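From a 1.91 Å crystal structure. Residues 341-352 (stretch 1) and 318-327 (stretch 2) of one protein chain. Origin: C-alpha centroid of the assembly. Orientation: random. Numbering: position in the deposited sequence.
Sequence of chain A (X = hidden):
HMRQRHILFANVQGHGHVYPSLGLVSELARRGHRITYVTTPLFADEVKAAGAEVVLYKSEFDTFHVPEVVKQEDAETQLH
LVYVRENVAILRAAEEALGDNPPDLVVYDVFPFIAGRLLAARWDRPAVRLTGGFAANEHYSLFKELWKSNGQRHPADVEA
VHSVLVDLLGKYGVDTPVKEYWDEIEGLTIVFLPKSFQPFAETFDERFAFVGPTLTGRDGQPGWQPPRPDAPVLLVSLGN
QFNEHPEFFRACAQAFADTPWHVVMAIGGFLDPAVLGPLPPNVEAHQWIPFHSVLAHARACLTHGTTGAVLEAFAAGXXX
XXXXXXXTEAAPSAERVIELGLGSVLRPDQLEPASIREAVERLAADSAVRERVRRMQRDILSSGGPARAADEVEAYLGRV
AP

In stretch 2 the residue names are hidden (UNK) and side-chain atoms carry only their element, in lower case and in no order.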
# COMPACT_ATOMS: atom_id res chain seq x y z
N GLY A 341 -5.75 -9.06 25.08
CA GLY A 341 -5.39 -10.49 24.84
C GLY A 341 -5.11 -10.81 23.40
O GLY A 341 -5.47 -11.89 22.92
N LEU A 342 -4.49 -9.87 22.67
CA LEU A 342 -4.20 -10.04 21.23
C LEU A 342 -2.73 -10.37 20.99
O LEU A 342 -2.27 -10.52 19.86
CB LEU A 342 -4.52 -8.74 20.44
CG LEU A 342 -5.96 -8.26 20.62
CD1 LEU A 342 -6.12 -6.86 19.95
CD2 LEU A 342 -6.93 -9.29 19.96
N GLY A 343 -1.99 -10.46 22.09
CA GLY A 343 -0.54 -10.75 22.03
C GLY A 343 0.03 -10.90 23.45
O GLY A 343 -0.62 -10.56 24.46
N SER A 344 1.24 -11.42 23.51
CA SER A 344 2.01 -11.47 24.73
C SER A 344 3.19 -10.48 24.65
O SER A 344 3.43 -9.83 23.62
CB SER A 344 2.49 -12.90 24.95
OG SER A 344 3.37 -13.28 23.91
N VAL A 345 3.89 -10.34 25.76
CA VAL A 345 4.99 -9.40 25.85
C VAL A 345 6.22 -10.11 26.44
O VAL A 345 6.08 -10.90 27.37
CB VAL A 345 4.59 -8.15 26.68
CG1 VAL A 345 4.26 -8.51 28.14
CG2 VAL A 345 5.66 -7.07 26.61
N LEU A 346 7.40 -9.84 25.87
CA LEU A 346 8.65 -10.27 26.49
C LEU A 346 9.36 -9.06 27.08
O LEU A 346 9.39 -8.00 26.46
CB LEU A 346 9.58 -10.93 25.48
CG LEU A 346 9.22 -12.33 24.94
CD1 LEU A 346 10.05 -12.64 23.74
CD2 LEU A 346 9.47 -13.35 26.02
N ARG A 347 9.91 -9.23 28.27
CA ARG A 347 10.77 -8.18 28.86
C ARG A 347 12.23 -8.32 28.46
O ARG A 347 12.63 -9.37 27.95
CB ARG A 347 10.63 -8.09 30.39
CG ARG A 347 9.20 -7.78 30.86
CD ARG A 347 8.56 -6.57 30.16
NE ARG A 347 7.16 -6.41 30.55
CZ ARG A 347 6.38 -5.37 30.23
NH1 ARG A 347 6.87 -4.34 29.52
NH2 ARG A 347 5.11 -5.34 30.63
N PRO A 348 13.03 -7.24 28.66
CA PRO A 348 14.47 -7.27 28.43
C PRO A 348 15.17 -8.49 29.03
O PRO A 348 16.06 -9.05 28.38
CB PRO A 348 14.95 -5.98 29.12
CG PRO A 348 13.84 -5.05 28.91
CD PRO A 348 12.60 -5.89 29.10
N ASP A 349 14.80 -8.93 30.24
CA ASP A 349 15.45 -10.12 30.80
C ASP A 349 14.95 -11.45 30.21
O ASP A 349 15.46 -12.51 30.55
CB ASP A 349 15.51 -10.17 32.34
CG ASP A 349 14.28 -9.56 33.05
OD1 ASP A 349 13.23 -9.25 32.45
OD2 ASP A 349 14.41 -9.39 34.28
N GLN A 350 14.00 -11.38 29.30
CA GLN A 350 13.36 -12.58 28.79
C GLN A 350 13.74 -12.87 27.33
O GLN A 350 12.99 -13.49 26.61
CB GLN A 350 11.84 -12.47 29.00
CG GLN A 350 11.51 -12.13 30.46
CD GLN A 350 10.04 -11.84 30.78
OE1 GLN A 350 9.38 -11.07 30.10
NE2 GLN A 350 9.55 -12.44 31.88
N LEU A 351 14.93 -12.41 26.92
CA LEU A 351 15.34 -12.43 25.51
C LEU A 351 16.46 -13.42 25.13
O LEU A 351 17.08 -13.27 24.07
CB LEU A 351 15.77 -11.03 25.08
CG LEU A 351 14.76 -9.91 25.30
CD1 LEU A 351 15.44 -8.53 25.05
CD2 LEU A 351 13.53 -10.16 24.44
N GLU A 352 16.74 -14.39 26.00
CA GLU A 352 17.62 -15.50 25.63
C GLU A 352 16.95 -16.28 24.49
O GLU A 352 15.72 -16.34 24.43
CB GLU A 352 17.89 -16.39 26.84
CG GLU A 352 18.50 -15.65 28.05
CD GLU A 352 20.02 -15.61 28.05
OE1 GLU A 352 20.62 -16.00 29.09
OE2 GLU A 352 20.63 -15.17 27.04
N UNK A 318 -2.71 -12.06 12.38
CA UNK A 318 -1.50 -12.65 12.98
C UNK A 318 -1.34 -12.18 14.40
O UNK A 318 -1.22 -10.95 14.62
c UNK A 318 1.07 -12.81 12.83
c UNK A 318 -0.37 -12.67 10.75
c UNK A 318 -0.23 -12.23 12.21
N UNK A 319 -1.26 -13.12 15.35
CA UNK A 319 -1.05 -12.73 16.75
C UNK A 319 0.40 -12.26 17.03
O UNK A 319 1.33 -12.63 16.31
c UNK A 319 -1.07 -15.14 16.62
c UNK A 319 -1.39 -14.01 17.55
c UNK A 319 -1.37 -14.59 15.18
N UNK A 320 0.59 -11.44 18.06
CA UNK A 320 1.89 -10.76 18.27
C UNK A 320 2.62 -11.23 19.53
O UNK A 320 1.99 -11.51 20.57
c UNK A 320 1.28 -8.48 17.10
c UNK A 320 0.69 -7.16 17.52
c UNK A 320 0.28 -9.25 16.33
c UNK A 320 1.67 -9.25 18.37
N UNK A 321 3.95 -11.30 19.45
CA UNK A 321 4.76 -11.25 20.66
C UNK A 321 5.47 -9.89 20.60
O UNK A 321 6.07 -9.53 19.57
c UNK A 321 5.76 -12.39 20.74
c UNK A 321 6.60 -12.30 22.04
c UNK A 321 5.01 -13.76 20.68
N UNK A 322 5.32 -9.12 21.67
CA UNK A 322 5.78 -7.74 21.74
C UNK A 322 7.08 -7.62 22.53
O UNK A 322 7.25 -8.26 23.57
c UNK A 322 3.47 -6.65 21.40
c UNK A 322 4.69 -6.85 22.34
c UNK A 322 2.67 -5.47 21.81
c UNK A 322 3.79 -6.47 19.91
N UNK A 323 7.98 -6.78 22.03
CA UNK A 323 9.18 -6.38 22.77
C UNK A 323 9.21 -4.83 22.78
O UNK A 323 9.97 -4.18 22.03
c UNK A 323 10.49 -6.94 20.65
c UNK A 323 10.41 -8.59 22.59
c UNK A 323 10.41 -7.07 22.18
N UNK A 324 8.32 -4.22 23.60
CA UNK A 324 8.09 -2.76 23.60
C UNK A 324 9.25 -1.90 24.06
O UNK A 324 9.25 -0.69 23.78
c UNK A 324 6.94 -2.56 24.59
c UNK A 324 7.45 -4.91 24.57
c UNK A 324 6.41 -3.89 24.91
N UNK A 325 10.19 -2.46 24.81
CA UNK A 325 11.31 -1.65 25.29
C UNK A 325 12.19 -1.12 24.13
O UNK A 325 13.00 -0.20 24.32
n UNK A 325 12.55 -4.70 25.29
c UNK A 325 14.37 -3.50 25.51
n UNK A 325 14.67 -4.72 24.96
c UNK A 325 13.03 -3.48 25.72
c UNK A 325 12.14 -2.43 26.31
c UNK A 325 13.56 -5.42 24.84
N UNK A 326 12.02 -1.69 22.93
CA UNK A 326 12.81 -1.25 21.78
C UNK A 326 12.30 0.07 21.20
O UNK A 326 13.06 0.80 20.58
c UNK A 326 13.85 -3.46 21.06
c UNK A 326 15.60 -5.55 21.74
c UNK A 326 14.26 -5.81 21.52
c UNK A 326 16.08 -4.25 21.62
c UNK A 326 12.91 -2.34 20.70
c UNK A 326 15.21 -3.21 21.29
c UNK A 326 13.39 -4.77 21.18
N UNK A 327 11.02 0.37 21.42
CA UNK A 327 10.41 1.61 20.95
C UNK A 327 9.69 2.29 22.10
O UNK A 327 8.69 1.78 22.60
c UNK A 327 9.44 1.32 19.79
O HOH W 1 10.28 -5.32 26.16

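Position 318 has three side-chain carbons, one carrying the other two, and none touches stretch 1. That fork at CB is valine; Val 318 points away, an apolar side chain in a buried site. At 319 three carbons close a ring onto the backbone N, which makes it Pro 319. Its nitrogen has no hydrogen to give, and the strand pairing begins one residue later.

Position 320 carries four carbons, forked at the second, beside Gly 343: Leu 320, apolar as its buried site asks. Its N donates a weak hydrogen bond to Leu 342 O (3.5 Å), and its O accepts a firmer one from Ser 344 N (3.0 Å). Its bridge partner, Gly 343, has its CA 3.0 Å from Leu 320 O; a CB there would clash with that oxygen, so glycine suits the close approach.

Position 321 again has one carbon bearing two, touching Ser 344 and Leu 346, hence Val 321, branched at CB as extended strands readily accept. Its side chain shares a face of the sheet with that of Ser 344, whose OG lies 3.7 Å from Val 321 CG2, and Val 321 CG1 meets Leu 346 CD1 at 3.9 Å.

At 322, four carbons forked at the second, near Val 345, give Leu 322, whose apolar side chain suits burial on the other face, with that of Val 345. Its N donates to Ser 344 O (2.8 Å) and its O accepts from Leu 346 N (2.8 Å).

Position 323 has three carbons, one carrying two, against Leu 346 and Leu 351: Val 323. Its CG1 packs 3.8 Å from Leu 346 CB and 4.0 Å from Leu 351 CD2, a compact apolar surface for both leucines.

At position 324, three carbons close a ring onto N, touching Val 345: Pro 324. Lacking an N-H, it suits the start of a 3-10 segment, and its CD rests 3.5 Å from Val 345 CG2.

Position 325 shows one carbon, then a five-membered ring of three carbons and two nitrogens, near Pro 348 and Leu 351: His 325. Pro 348 CG sits over one ring face, 3.6 Å from His 325 CG, in a CH-pi contact, and Leu 351 CD1 approaches His 325 CE1 at 3.6 Å. A water links Leu 346 O (2.8 Å from the water O) to His 325 N (3.2 Å) and ND1 (2.5 Å), so the ring offers both an apolar face and a polar edge.

A carbon and a six-carbon ring near Leu 351 make 326 Phe 326, long enough to bring its CZ within 4.5 Å of Leu 351 CD1. The single carbon at 327, out of reach of stretch 1, is Ala 327, small and apolar in a buried site.

The contact thus has two parts: parallel strands joined by backbone hydrogen bonds, then a turn where apolar packing, the His 325 ring and one water extend the contact beyond the strands.

Stretch 2 (318-327) VPLVLVPHFA
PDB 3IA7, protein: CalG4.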